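PDB 6JAV: group II chitinase from Ostrinia furnacalis, which probably hydrolyses internal glycosidic bonds of chitin as an endochitinase, this chain being one catalytic domain of a much longer chitin-binding protein. Local coordinates for residues V195-Y200 with F225-T230. Sequence-based numbering, arbitrary orientation.
Sequences VMTYDY and FNANYT. With NAG (2-acetamido-2-deoxy-beta-D-glucopyranose), chain C.
A chi1 of -75° sets CG of Tyr200 anti to its own carbonyl carbon and a chi1 of -68° sets OG1 of Thr230 likewise; the two side chains reach toward each other, tip to tip. Tyr200 OH donates to Thr230 OG1 at 2.7 Å, with the threonine oxygen lying at the edge of the phenol, in its plane. That oxygen is also hydrogen-bonded to Pro172 O, so this buried atom is held by two hydrogen bonds, which together restrain the rotation of the threonine side chain. The backbone ahead of the helix lies over one face of the tyrosine ring: Asn226 CA sits 3.9 Å above the plane, offset toward the rim, while Tyr200 CD1 packs against Phe225 CB at 3.8 Å. Here a loop leaving a barrel strand is tied to the start of the next helix, within the TIM barrel of glycosyl hydrolase family 18; strand 192-195 ends with Val195, and helix 227-236 follows after a long excursion without helix or strand. Asn226 is the N-cap, its OD1 accepting from Tyr229 N at 2.9 Å, the donor standing 38° out of the carbonyl plane. Methyl groups make the rest of the contact. Val195 CG1 meets Thr230 CG2 at 3.5 Å as the two side chains pass each other, pointing opposite ways, and Thr197 CG2 lies 4.0 Å from Ala227 CB. The hydroxyl of Thr197 is engaged elsewhere, by Gly247 O of strand 244-257. On the loop, Asp199 touches the bound piperidine-thienopyridine inhibitor and its OD1 is hydrogen-bonded to Tyr251 OH and Gln253 NE2. In the first turn of the helix, the CB of Asn228 is directed away from the loop, and its ND2 is bonded covalently to C1 of the N-linked N-acetylglucosamine.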
ATOM      1  N   VAL A 195      -2.591  -6.522  -2.789  1.00  9.76           N
ATOM      2  CA  VAL A 195      -2.033  -7.187  -1.620  1.00  8.67           C
ATOM      3  C   VAL A 195      -0.895  -6.328  -1.067  1.00  9.59           C
ATOM      4  O   VAL A 195       0.064  -6.001  -1.779  1.00 10.54           O
ATOM      5  CB  VAL A 195      -1.556  -8.606  -1.943  1.00  9.93           C
ATOM      6  CG1 VAL A 195      -1.128  -9.304  -0.647  1.00 12.66           C
ATOM      7  CG2 VAL A 195      -2.682  -9.409  -2.619  1.00 11.13           C
ATOM      8  N   MET A 196      -1.001  -5.958   0.208  1.00  9.35           N
ATOM      9  CA  MET A 196      -0.029  -5.054   0.826  1.00 10.03           C
ATOM     10  C   MET A 196       1.174  -5.868   1.314  1.00  9.30           C
ATOM     11  O   MET A 196       1.384  -6.053   2.520  1.00  9.67           O
ATOM     12  CB  MET A 196      -0.685  -4.262   1.941  1.00 11.59           C
ATOM     13  CG  MET A 196      -1.717  -3.311   1.356  1.00 10.13           C
ATOM     14  SD  MET A 196      -2.394  -2.176   2.563  1.00 22.73           S
ATOM     15  CE  MET A 196      -3.359  -3.317   3.204  1.00  6.42           C
ATOM     16  N   THR A 197       1.977  -6.321   0.329  1.00  8.86           N
ATOM     17  CA  THR A 197       3.177  -7.152   0.542  1.00  8.61           C
ATOM     18  C   THR A 197       4.331  -6.302   1.068  1.00  9.81           C
ATOM     19  O   THR A 197       5.416  -6.217   0.462  1.00 11.27           O
ATOM     20  CB  THR A 197       3.548  -7.923  -0.734  1.00  8.90           C
ATOM     21  OG1 THR A 197       3.287  -7.098  -1.884  1.00 11.60           O
ATOM     22  CG2 THR A 197       2.696  -9.193  -0.882  1.00 10.71           C
ATOM     23  N   TYR A 198       4.108  -5.676   2.215  1.00  9.08           N
ATOM     24  CA  TYR A 198       5.102  -4.852   2.881  1.00  9.88           C
ATOM     25  C   TYR A 198       4.672  -4.688   4.326  1.00 10.56           C
ATOM     26  O   TYR A 198       3.615  -5.169   4.748  1.00 10.64           O
ATOM     27  CB  TYR A 198       5.312  -3.495   2.168  1.00 11.39           C
ATOM     28  CG  TYR A 198       4.034  -2.768   1.753  1.00  8.07           C
ATOM     29  CD1 TYR A 198       3.197  -2.204   2.691  1.00 10.88           C
ATOM     30  CD2 TYR A 198       3.677  -2.674   0.408  1.00 10.29           C
ATOM     31  CE1 TYR A 198       2.020  -1.538   2.295  1.00 11.99           C
ATOM     32  CE2 TYR A 198       2.509  -2.002   0.011  1.00 10.79           C
ATOM     33  CZ  TYR A 198       1.708  -1.446   0.956  1.00 12.03           C
ATOM     34  OH  TYR A 198       0.559  -0.785   0.567  1.00 13.87           O
ATOM     35  N   ASP A 199       5.518  -4.009   5.097  1.00 11.57           N
ATOM     36  CA  ASP A 199       5.356  -3.921   6.553  1.00  9.95           C
ATOM     37  C   ASP A 199       5.347  -5.301   7.210  1.00 11.56           C
ATOM     38  O   ASP A 199       4.698  -5.494   8.241  1.00 12.61           O
ATOM     39  CB  ASP A 199       4.125  -3.102   6.963  1.00 11.01           C
ATOM     40  CG  ASP A 199       4.271  -1.637   6.627  1.00 14.15           C
ATOM     41  OD1 ASP A 199       5.404  -1.194   6.316  1.00 13.61           O
ATOM     42  OD2 ASP A 199       3.235  -0.937   6.636  1.00 16.88           O
ATOM     43  N   TYR A 200       6.101  -6.251   6.646  1.00 10.25           N
ATOM     44  CA  TYR A 200       6.246  -7.539   7.320  1.00 11.35           C
ATOM     45  C   TYR A 200       7.037  -7.398   8.604  1.00 12.99           C
ATOM     46  O   TYR A 200       6.871  -8.214   9.518  1.00 14.20           O
ATOM     47  CB  TYR A 200       6.986  -8.504   6.418  1.00 10.49           C
ATOM     48  CG  TYR A 200       6.174  -9.054   5.273  1.00 11.48           C
ATOM     49  CD1 TYR A 200       5.288 -10.124   5.457  1.00 10.78           C
ATOM     50  CD2 TYR A 200       6.308  -8.519   3.993  1.00 10.85           C
ATOM     51  CE1 TYR A 200       4.576 -10.641   4.403  1.00 11.26           C
ATOM     52  CE2 TYR A 200       5.607  -9.038   2.920  1.00 10.59           C
ATOM     53  CZ  TYR A 200       4.734 -10.106   3.129  1.00  9.59           C
ATOM     54  OH  TYR A 200       4.056 -10.596   2.044  1.00 10.56           O
ATOM     55  N   PHE A 225       6.194 -14.884   6.390  1.00 14.33           N
ATOM     56  CA  PHE A 225       6.355 -13.428   6.289  1.00 14.42           C
ATOM     57  C   PHE A 225       7.251 -13.048   5.110  1.00  9.93           C
ATOM     58  O   PHE A 225       8.320 -12.447   5.259  1.00 13.46           O
ATOM     59  CB  PHE A 225       6.873 -12.857   7.607  1.00 15.95           C
ATOM     60  CG  PHE A 225       5.806 -12.659   8.632  1.00 22.40           C
ATOM     61  CD1 PHE A 225       4.495 -13.034   8.371  1.00 31.85           C
ATOM     62  CD2 PHE A 225       6.098 -12.076   9.853  1.00 31.82           C
ATOM     63  CE1 PHE A 225       3.500 -12.850   9.323  1.00 39.37           C
ATOM     64  CE2 PHE A 225       5.111 -11.891  10.808  1.00 34.93           C
ATOM     65  CZ  PHE A 225       3.816 -12.278  10.548  1.00 33.61           C
ATOM     66  N   ASN A 226       6.784 -13.379   3.909  1.00 11.55           N
ATOM     67  CA  ASN A 226       7.460 -12.950   2.687  1.00 10.90           C
ATOM     68  C   ASN A 226       6.441 -12.898   1.559  1.00 10.76           C
ATOM     69  O   ASN A 226       5.406 -13.567   1.612  1.00 11.24           O
ATOM     70  CB  ASN A 226       8.645 -13.867   2.354  1.00 11.81           C
ATOM     71  CG  ASN A 226       8.224 -15.322   2.205  1.00 11.76           C
ATOM     72  OD1 ASN A 226       7.792 -15.747   1.132  1.00 13.26           O
ATOM     73  ND2 ASN A 226       8.352 -16.085   3.286  1.00 14.41           N
ATOM     74  N   ALA A 227       6.746 -12.088   0.536  1.00  9.85           N
ATOM     75  CA  ALA A 227       5.772 -11.831  -0.524  1.00 11.68           C
ATOM     76  C   ALA A 227       5.449 -13.088  -1.316  1.00 10.73           C
ATOM     77  O   ALA A 227       4.306 -13.289  -1.737  1.00 10.96           O
ATOM     78  CB  ALA A 227       6.288 -10.737  -1.455  1.00 11.73           C
ATOM     79  N   ASN A 228       6.444 -13.956  -1.522  1.00 11.44           N
ATOM     80  CA  ASN A 228       6.206 -15.182  -2.277  1.00 10.98           C
ATOM     81  C   ASN A 228       5.162 -16.064  -1.591  1.00 11.12           C
ATOM     82  O   ASN A 228       4.218 -16.559  -2.235  1.00 11.88           O
ATOM     83  CB  ASN A 228       7.527 -15.943  -2.441  1.00 12.33           C
ATOM     84  CG  ASN A 228       7.333 -17.223  -3.172  1.00 11.83           C
ATOM     85  OD1 ASN A 228       6.812 -17.243  -4.267  1.00 14.43           O
ATOM     86  ND2 ASN A 228       7.744 -18.315  -2.546  1.00 18.09           N
ATOM     87  N   TYR A 229       5.289 -16.251  -0.274  1.00 10.92           N
ATOM     88  CA  TYR A 229       4.276 -17.021   0.444  1.00 11.20           C
ATOM     89  C   TYR A 229       2.913 -16.335   0.354  1.00 11.05           C
ATOM     90  O   TYR A 229       1.894 -16.971   0.056  1.00 11.45           O
ATOM     91  CB  TYR A 229       4.669 -17.203   1.916  1.00 12.48           C
ATOM     92  CG  TYR A 229       3.643 -18.035   2.649  1.00 13.60           C
ATOM     93  CD1 TYR A 229       2.488 -17.464   3.178  1.00 14.45           C
ATOM     94  CD2 TYR A 229       3.813 -19.405   2.762  1.00 15.07           C
ATOM     95  CE1 TYR A 229       1.520 -18.250   3.804  1.00 17.20           C
ATOM     96  CE2 TYR A 229       2.857 -20.183   3.384  1.00 19.34           C
ATOM     97  CZ  TYR A 229       1.725 -19.594   3.905  1.00 20.39           C
ATOM     98  OH  TYR A 229       0.763 -20.374   4.534  1.00 26.24           O
ATOM     99  N   THR A 230       2.882 -15.030   0.632  1.00 10.60           N
ATOM    100  CA  THR A 230       1.617 -14.298   0.665  1.00 10.72           C
ATOM    101  C   THR A 230       0.872 -14.393  -0.661  1.00  9.02           C
ATOM    102  O   THR A 230      -0.348 -14.605  -0.685  1.00 10.26           O
ATOM    103  CB  THR A 230       1.927 -12.836   0.978  1.00  8.74           C
ATOM    104  OG1 THR A 230       2.408 -12.723   2.320  1.00 10.31           O
ATOM    105  CG2 THR A 230       0.673 -11.980   0.802  1.00 10.73           C
TER
HETATM  106  C1  NAG C2102       7.524 -19.612  -3.130  1.00 24.22           C
HETATM  107  C2  NAG C2102       8.686 -20.552  -2.847  1.00 22.95           C
HETATM  108  C3  NAG C2102       8.319 -21.987  -3.245  1.00 28.63           C
HETATM  109  C4  NAG C2102       6.999 -22.401  -2.600  1.00 39.40           C
HETATM  110  C5  NAG C2102       5.911 -21.381  -2.909  1.00 41.33           C
HETATM  111  C6  NAG C2102       4.592 -21.677  -2.219  1.00 32.43           C
HETATM  112  C7  NAG C2102      11.059 -19.896  -2.928  1.00 26.23           C
HETATM  113  C8  NAG C2102      11.111 -20.217  -1.470  1.00 32.23           C
HETATM  114  N2  NAG C2102       9.884 -20.104  -3.540  1.00 26.54           N
HETATM  115  O3  NAG C2102       9.345 -22.858  -2.782  1.00 36.10           O
HETATM  116  O4  NAG C2102       6.587 -23.687  -3.050  1.00 43.06           O
HETATM  117  O5  NAG C2102       6.346 -20.087  -2.469  1.00 26.87           O
HETATM  118  O6  NAG C2102       4.588 -21.363  -0.829  1.00 31.71           O
HETATM  119  O7  NAG C2102      12.044 -19.498  -3.533  1.00 40.77           O